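Local coordinates for protein HTH-type transcriptional regulator Rv1985c/MT2039 (Mycobacterium tuberculosis, PDB 3ISP) that probably activates expression of the LysE exporter and represses its own gene, as a homodimeric, DNA-binding transcriptional regulator of the LysR family, at residues Arg164-Ala169 with Ser247-Gly252. Residues are numbered along the deposited sequence; the frame is centred on the assembly and turned at random.
Sequences RYLPVA and SPLADG
Ser247 O accepts two backbone N-H groups, from Ala250 N at 2.9 Å and from Asp251 N at 3.1 Å, and this shared carbonyl holds together the weakly bonded end of helix 242-251, whose Leu249 meets Leu166 and Val168. The setting is the LysR substrate-binding domain, with a fold of the periplasmic-binding-protein type. Here the end of a helix packs against strand 155-169, which runs antiparallel to both of its neighbours, 255-271 and 238-241. The two backbones stay well apart, with Val168 CA and Leu249 CA 9.1 Å from each other, so the gap is bridged by branched aliphatic side chains. Leu166 and Val168, two residues apart, both point toward the helix, while the branched end of Leu249 (CD1 and CD2) comes in to meet them. Leu166 sets its CG opposite the carbonyl carbon (chi1 -51°) and extends CD1 away from CA (chi2 177°), which carries that methyl to 4.1 Å from Leu249 CD2. The other methyl of Leu249, CD1, lies 4.4 Å from Val168 CG1. One forked side chain thus serves two strand residues, one methyl for each, and the contact is purely apolar and small, about 87 Å² in all. Phe254 also touches Leu249, and Arg256 and His261 of strand 255-271 border Leu166; Phe240, on strand 238-241, touches Val168. Beyond the helix, Gly252 takes a positive phi (88°) that turns the chain out of helical geometry, and its carbonyl O accepts a hydrogen bond from Arg171 NE.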
loop_
_atom_site.group_PDB
_atom_site.type_symbol
_atom_site.label_atom_id
_atom_site.label_comp_id
_atom_site.label_asym_id
_atom_site.label_seq_id
_atom_site.Cartn_x
_atom_site.Cartn_y
_atom_site.Cartn_z
ATOM N N ARG A 164 27.753 -14.203 4.741
ATOM C CA ARG A 164 27.953 -13.719 6.107
ATOM C C ARG A 164 27.961 -12.194 6.199
ATOM O O ARG A 164 28.561 -11.513 5.363
ATOM C CB ARG A 164 29.231 -14.273 6.730
ATOM C CG ARG A 164 29.463 -13.728 8.123
ATOM C CD ARG A 164 30.357 -14.627 8.948
ATOM N NE ARG A 164 29.823 -15.974 9.049
ATOM C CZ ARG A 164 30.565 -17.053 9.256
ATOM N NH1 ARG A 164 31.875 -16.941 9.381
ATOM N NH2 ARG A 164 29.995 -18.247 9.322
ATOM N N TYR A 165 27.299 -11.668 7.224
ATOM C CA TYR A 165 27.230 -10.227 7.453
ATOM C C TYR A 165 27.922 -9.816 8.756
ATOM O O TYR A 165 27.526 -10.263 9.835
ATOM C CB TYR A 165 25.771 -9.772 7.493
ATOM C CG TYR A 165 25.113 -9.695 6.140
ATOM C CD1 TYR A 165 25.136 -8.523 5.408
ATOM C CD2 TYR A 165 24.451 -10.792 5.604
ATOM C CE1 TYR A 165 24.536 -8.441 4.179
ATOM C CE2 TYR A 165 23.850 -10.720 4.368
ATOM C CZ TYR A 165 23.897 -9.543 3.658
ATOM O OH TYR A 165 23.305 -9.457 2.418
ATOM N N LEU A 166 28.938 -8.955 8.650
ATOM C CA LEU A 166 29.681 -8.445 9.812
ATOM C C LEU A 166 29.167 -7.075 10.197
ATOM O O LEU A 166 29.013 -6.221 9.336
ATOM C CB LEU A 166 31.166 -8.336 9.481
ATOM C CG LEU A 166 31.713 -9.634 8.896
ATOM C CD1 LEU A 166 33.173 -9.532 8.487
ATOM C CD2 LEU A 166 31.513 -10.733 9.917
ATOM N N PRO A 167 28.909 -6.852 11.493
ATOM C CA PRO A 167 28.488 -5.528 11.973
ATOM C C PRO A 167 29.700 -4.608 12.047
ATOM O O PRO A 167 30.576 -4.857 12.874
ATOM C CB PRO A 167 27.986 -5.801 13.395
ATOM C CG PRO A 167 28.188 -7.288 13.631
ATOM C CD PRO A 167 29.149 -7.783 12.598
ATOM N N VAL A 168 29.766 -3.578 11.207
ATOM C CA VAL A 168 30.985 -2.792 11.132
ATOM C C VAL A 168 30.788 -1.276 11.200
ATOM O O VAL A 168 29.658 -0.778 11.224
ATOM C CB VAL A 168 31.824 -3.156 9.887
ATOM C CG1 VAL A 168 32.480 -4.491 10.070
ATOM C CG2 VAL A 168 30.959 -3.148 8.652
ATOM N N ALA A 169 31.916 -0.567 11.256
ATOM C CA ALA A 169 31.965 0.888 11.330
ATOM C C ALA A 169 33.415 1.318 11.237
ATOM O O ALA A 169 34.320 0.492 11.333
ATOM C CB ALA A 169 31.356 1.391 12.629
ATOM N N SER A 247 38.095 -5.784 2.715
ATOM C CA SER A 247 39.067 -4.768 2.337
ATOM C C SER A 247 39.241 -3.652 3.390
ATOM O O SER A 247 40.364 -3.377 3.801
ATOM C CB SER A 247 38.747 -4.198 0.947
ATOM O OG SER A 247 39.910 -3.689 0.313
ATOM N N PRO A 248 38.137 -3.004 3.824
ATOM C CA PRO A 248 38.261 -1.969 4.861
ATOM C C PRO A 248 38.715 -2.514 6.219
ATOM O O PRO A 248 39.118 -1.747 7.097
ATOM C CB PRO A 248 36.839 -1.402 4.966
ATOM C CG PRO A 248 36.207 -1.708 3.683
ATOM C CD PRO A 248 36.781 -3.025 3.247
ATOM N N LEU A 249 38.647 -3.823 6.402
ATOM C CA LEU A 249 39.178 -4.399 7.629
ATOM C C LEU A 249 40.716 -4.438 7.561
ATOM O O LEU A 249 41.400 -4.369 8.586
ATOM C CB LEU A 249 38.583 -5.789 7.879
ATOM C CG LEU A 249 37.363 -5.935 8.805
ATOM C CD1 LEU A 249 36.810 -4.610 9.287
ATOM C CD2 LEU A 249 36.269 -6.791 8.152
ATOM N N ALA A 250 41.254 -4.541 6.351
ATOM C CA ALA A 250 42.698 -4.536 6.158
ATOM C C ALA A 250 43.214 -3.104 6.254
ATOM O O ALA A 250 44.006 -2.786 7.132
ATOM C CB ALA A 250 43.058 -5.166 4.811
ATOM N N ASP A 251 42.757 -2.258 5.332
ATOM C CA ASP A 251 42.874 -0.792 5.405
ATOM C C ASP A 251 42.950 -0.183 6.799
ATOM O O ASP A 251 43.599 0.831 7.002
ATOM C CB ASP A 251 41.648 -0.156 4.741
ATOM C CG ASP A 251 41.853 0.116 3.278
ATOM O OD1 ASP A 251 42.950 -0.179 2.768
ATOM O OD2 ASP A 251 40.916 0.631 2.634
ATOM N N GLY A 252 42.236 -0.771 7.746
ATOM C CA GLY A 252 42.005 -0.113 9.012
ATOM C C GLY A 252 40.767 0.755 8.894
ATOM O O GLY A 252 40.218 1.193 9.899
#